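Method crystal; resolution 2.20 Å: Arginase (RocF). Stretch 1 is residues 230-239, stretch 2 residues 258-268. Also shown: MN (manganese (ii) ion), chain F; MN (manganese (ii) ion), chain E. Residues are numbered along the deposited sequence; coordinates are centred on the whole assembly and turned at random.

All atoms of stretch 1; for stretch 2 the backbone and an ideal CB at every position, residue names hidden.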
# COMPACT_ATOMS: atom_id res chain seq x y z
N TYR A 230 0.64 2.39 9.43
CA TYR A 230 -0.06 2.06 8.20
C TYR A 230 0.78 0.99 7.49
O TYR A 230 1.98 1.20 7.25
CB TYR A 230 -0.16 3.31 7.31
CG TYR A 230 -0.86 3.11 5.98
CD1 TYR A 230 -2.24 3.27 5.85
CD2 TYR A 230 -0.13 2.75 4.84
CE1 TYR A 230 -2.88 3.09 4.62
CE2 TYR A 230 -0.76 2.55 3.61
CZ TYR A 230 -2.13 2.73 3.50
OH TYR A 230 -2.74 2.53 2.28
N LEU A 231 0.18 -0.16 7.18
CA LEU A 231 0.92 -1.21 6.47
C LEU A 231 0.47 -1.29 5.01
O LEU A 231 -0.72 -1.45 4.71
CB LEU A 231 0.74 -2.58 7.14
CG LEU A 231 1.71 -3.63 6.55
CD1 LEU A 231 2.12 -4.63 7.61
CD2 LEU A 231 1.07 -4.33 5.35
N SER A 232 1.44 -1.18 4.10
CA SER A 232 1.15 -1.26 2.68
C SER A 232 1.90 -2.44 2.08
O SER A 232 3.13 -2.45 2.07
CB SER A 232 1.56 0.04 1.99
OG SER A 232 1.06 0.08 0.67
N LEU A 233 1.16 -3.41 1.58
CA LEU A 233 1.75 -4.61 1.01
C LEU A 233 1.55 -4.74 -0.50
O LEU A 233 0.42 -4.81 -0.99
CB LEU A 233 1.17 -5.87 1.69
CG LEU A 233 1.37 -7.21 0.95
CD1 LEU A 233 2.86 -7.51 0.79
CD2 LEU A 233 0.69 -8.34 1.70
N ASP A 234 2.67 -4.80 -1.22
CA ASP A 234 2.69 -4.97 -2.67
C ASP A 234 3.11 -6.43 -2.89
O ASP A 234 4.20 -6.82 -2.49
CB ASP A 234 3.71 -4.03 -3.31
CG ASP A 234 3.72 -4.13 -4.83
OD1 ASP A 234 3.44 -5.21 -5.40
OD2 ASP A 234 4.03 -3.10 -5.47
N LEU A 235 2.25 -7.22 -3.52
CA LEU A 235 2.54 -8.63 -3.73
C LEU A 235 3.82 -8.94 -4.51
O LEU A 235 4.33 -10.06 -4.44
CB LEU A 235 1.33 -9.30 -4.41
CG LEU A 235 0.03 -9.29 -3.59
CD1 LEU A 235 -1.14 -9.71 -4.47
CD2 LEU A 235 0.16 -10.21 -2.38
N ASP A 236 4.35 -7.97 -5.24
CA ASP A 236 5.57 -8.25 -5.98
C ASP A 236 6.79 -8.37 -5.07
O ASP A 236 7.92 -8.50 -5.54
CB ASP A 236 5.82 -7.20 -7.08
CG ASP A 236 6.07 -5.81 -6.54
OD1 ASP A 236 6.46 -5.65 -5.36
OD2 ASP A 236 5.88 -4.85 -7.31
N ILE A 237 6.57 -8.32 -3.75
CA ILE A 237 7.68 -8.48 -2.82
C ILE A 237 8.07 -9.95 -2.92
O ILE A 237 9.22 -10.33 -2.65
CB ILE A 237 7.28 -8.12 -1.37
CG1 ILE A 237 8.50 -8.31 -0.45
CG2 ILE A 237 6.12 -8.97 -0.92
CD1 ILE A 237 8.29 -7.83 0.98
N MET A 238 7.11 -10.79 -3.30
CA MET A 238 7.38 -12.21 -3.47
C MET A 238 8.18 -12.39 -4.75
O MET A 238 8.02 -11.63 -5.71
CB MET A 238 6.08 -13.01 -3.56
CG MET A 238 5.35 -13.18 -2.24
SD MET A 238 3.90 -14.25 -2.40
CE MET A 238 2.70 -13.06 -2.99
N ASP A 239 9.05 -13.40 -4.78
CA ASP A 239 9.88 -13.66 -5.95
C ASP A 239 9.08 -13.69 -7.25
O ASP A 239 8.05 -14.35 -7.34
CB ASP A 239 10.61 -14.98 -5.78
CG ASP A 239 11.64 -15.21 -6.87
OD1 ASP A 239 12.72 -14.59 -6.78
OD2 ASP A 239 11.36 -15.98 -7.81
N UNK A 258 7.82 -17.18 3.47
CA UNK A 258 8.61 -16.14 4.10
C UNK A 258 7.73 -14.92 4.33
O UNK A 258 7.74 -14.33 5.41
CB UNK A 258 9.83 -15.78 3.25
N UNK A 259 6.95 -14.53 3.31
CA UNK A 259 6.05 -13.38 3.42
C UNK A 259 5.04 -13.62 4.53
O UNK A 259 4.79 -12.73 5.35
CB UNK A 259 5.33 -13.12 2.09
N UNK A 260 4.45 -14.82 4.56
CA UNK A 260 3.48 -15.17 5.60
C UNK A 260 4.10 -15.05 6.99
O UNK A 260 3.46 -14.58 7.92
CB UNK A 260 2.95 -16.59 5.38
N UNK A 261 5.35 -15.49 7.12
CA UNK A 261 6.04 -15.41 8.39
C UNK A 261 6.32 -13.96 8.77
O UNK A 261 6.06 -13.55 9.90
CB UNK A 261 7.34 -16.21 8.34
N UNK A 262 6.84 -13.18 7.82
CA UNK A 262 7.12 -11.78 8.09
C UNK A 262 5.83 -11.04 8.44
O UNK A 262 5.79 -10.28 9.40
CB UNK A 262 7.80 -11.13 6.89
N UNK A 263 4.79 -11.27 7.65
CA UNK A 263 3.51 -10.62 7.90
C UNK A 263 2.94 -10.92 9.28
O UNK A 263 2.50 -10.02 9.99
CB UNK A 263 2.50 -11.04 6.83
N UNK A 264 2.95 -12.20 9.66
CA UNK A 264 2.43 -12.59 10.96
C UNK A 264 3.13 -11.90 12.12
O UNK A 264 2.48 -11.46 13.07
CB UNK A 264 2.55 -14.11 11.13
N UNK A 265 4.45 -11.82 12.03
CA UNK A 265 5.27 -11.18 13.07
C UNK A 265 5.02 -9.68 13.13
O UNK A 265 4.90 -9.11 14.22
CB UNK A 265 6.76 -11.45 12.82
N UNK A 266 4.96 -9.03 11.97
CA UNK A 266 4.72 -7.60 11.95
C UNK A 266 3.34 -7.27 12.49
O UNK A 266 3.17 -6.29 13.24
CB UNK A 266 4.88 -7.05 10.53
N UNK A 267 2.34 -8.06 12.12
CA UNK A 267 0.98 -7.82 12.57
C UNK A 267 0.86 -8.00 14.09
O UNK A 267 0.17 -7.24 14.76
CB UNK A 267 0.01 -8.76 11.85
N UNK A 268 1.54 -9.01 14.61
CA UNK A 268 1.50 -9.27 16.04
C UNK A 268 2.34 -8.24 16.80
O UNK A 268 1.93 -7.76 17.86
CB UNK A 268 1.99 -10.69 16.34
MN MN F . 6.13 -2.94 -6.47
MN MN E . 4.67 -0.72 -5.25

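The second stretch is a continuous helix whose backbone angles stay close to -60/-45, and it runs antiparallel to strand 230-234, the two axes passing 11.3 Å apart. Across that gap stretch 1 offers an apolar surface built by Leu231, Leu233, Ile237 and Met238. The carboxylates of Asp234 and Asp236 lie on the manganese side and are not available to the helix.

At position 258 the CA-to-CB bond points toward stretch 1, but the ideal CB has nothing within 5.5 Å, so many side chains, polar or apolar, would fit. The deposited residue is Glu258, whose carboxylate is hydrogen-bonded elsewhere in the structure.

Position 259 is far more constrained. Its CB points toward stretch 1 and lies 4.3 Å from Met238 CG and 5.2 Å from Ile237 CG2, with the Leu233 methyls beyond and no free polar partner nearby. A branched or flexible aliphatic residue, leucine, isoleucine or methionine, would suit it. It is Leu259, in the t, p rotamer: CD2 packs 3.7 Å from Met238 CG, while CD1 lies 4.2 Å from both Leu233 CD1 and Ile237 CG2. This leucine has the largest area covered by stretch 1.

Positions 260 and 261 are out of reach, and stretch 1 sets no preference there; they are Lys260 and Gln261.

At 262 the CB again points toward stretch 1 but finds no atom within 5.5 Å, leaving room for a medium or large apolar group. Leu262 takes the place without a close contact.

At 263 the CB points sideways, so a side chain must be long enough to turn back toward Leu231 and Leu233; leucine or methionine could do so, whereas alanine would fall short. Leu263 brings CD1 to 3.9 Å from Leu233 CD2 and CD2 to 4.3 Å from Leu231 CD1, bridging alternate residues of the strand.

Position 264 is out of reach. Its helical angles demand no glycine and a CB has room, yet Gly264 is found. Position 265, also out of reach, carries Leu265.

The ideal CB of 266 points toward stretch 1 and lies 4.7 Å from Leu231 CD1, favouring an aliphatic residue. Leu266 places CD1 4.4 Å from Leu231 CD1.

At 267 the CB points sideways, and a longer apolar chain could still reach Leu231. Leu267 does so, its CD2 lying 4.4 Å from Leu231 CD1; with 263 and 266 it packs against the helix-facing side of that methyl.

Position 268 is out of reach and would accept a polar residue; it is Glu268.

Stretch 2 (258-268) ELKQLLGLLLE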
# COMPACT_ATOMS: atom_id res chain seq x y z
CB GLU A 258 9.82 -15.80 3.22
CG GLU A 258 11.01 -16.72 3.46
CD GLU A 258 12.08 -16.63 2.38
OE1 GLU A 258 13.17 -17.19 2.60
OE2 GLU A 258 11.82 -16.02 1.32
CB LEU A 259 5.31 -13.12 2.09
CG LEU A 259 4.21 -12.04 2.12
CD1 LEU A 259 4.78 -10.72 2.60
CD2 LEU A 259 3.61 -11.86 0.75
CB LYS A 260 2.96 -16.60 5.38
CG LYS A 260 1.83 -16.68 4.36
CD LYS A 260 1.74 -18.05 3.70
CE LYS A 260 1.63 -19.18 4.71
NZ LYS A 260 1.57 -20.50 4.02
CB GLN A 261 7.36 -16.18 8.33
CG GLN A 261 7.20 -17.67 8.55
CD GLN A 261 8.33 -18.47 7.96
OE1 GLN A 261 9.51 -18.14 8.16
NE2 GLN A 261 7.99 -19.52 7.22
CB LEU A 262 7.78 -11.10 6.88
CG LEU A 262 8.07 -9.60 7.06
CD1 LEU A 262 9.15 -9.41 8.13
CD2 LEU A 262 8.51 -8.99 5.74
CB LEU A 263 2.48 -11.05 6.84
CG LEU A 263 2.25 -10.08 5.69
CD1 LEU A 263 1.17 -10.65 4.77
CD2 LEU A 263 1.83 -8.71 6.24
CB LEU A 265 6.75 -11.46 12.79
CG LEU A 265 7.42 -12.59 13.57
CD1 LEU A 265 6.49 -13.78 13.71
CD2 LEU A 265 8.71 -12.98 12.85
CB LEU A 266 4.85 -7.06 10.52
CG LEU A 266 6.24 -6.95 9.87
CD1 LEU A 266 6.07 -6.35 8.49
CD2 LEU A 266 7.16 -6.08 10.70
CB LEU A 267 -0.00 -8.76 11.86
CG LEU A 267 -0.12 -8.56 10.35
CD1 LEU A 267 -1.12 -9.55 9.76
CD2 LEU A 267 -0.55 -7.13 10.05
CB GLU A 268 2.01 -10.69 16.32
CG GLU A 268 1.58 -11.26 17.66
CD GLU A 268 0.07 -11.34 17.79
OE1 GLU A 268 -0.59 -11.85 16.85
OE2 GLU A 268 -0.46 -10.91 18.83
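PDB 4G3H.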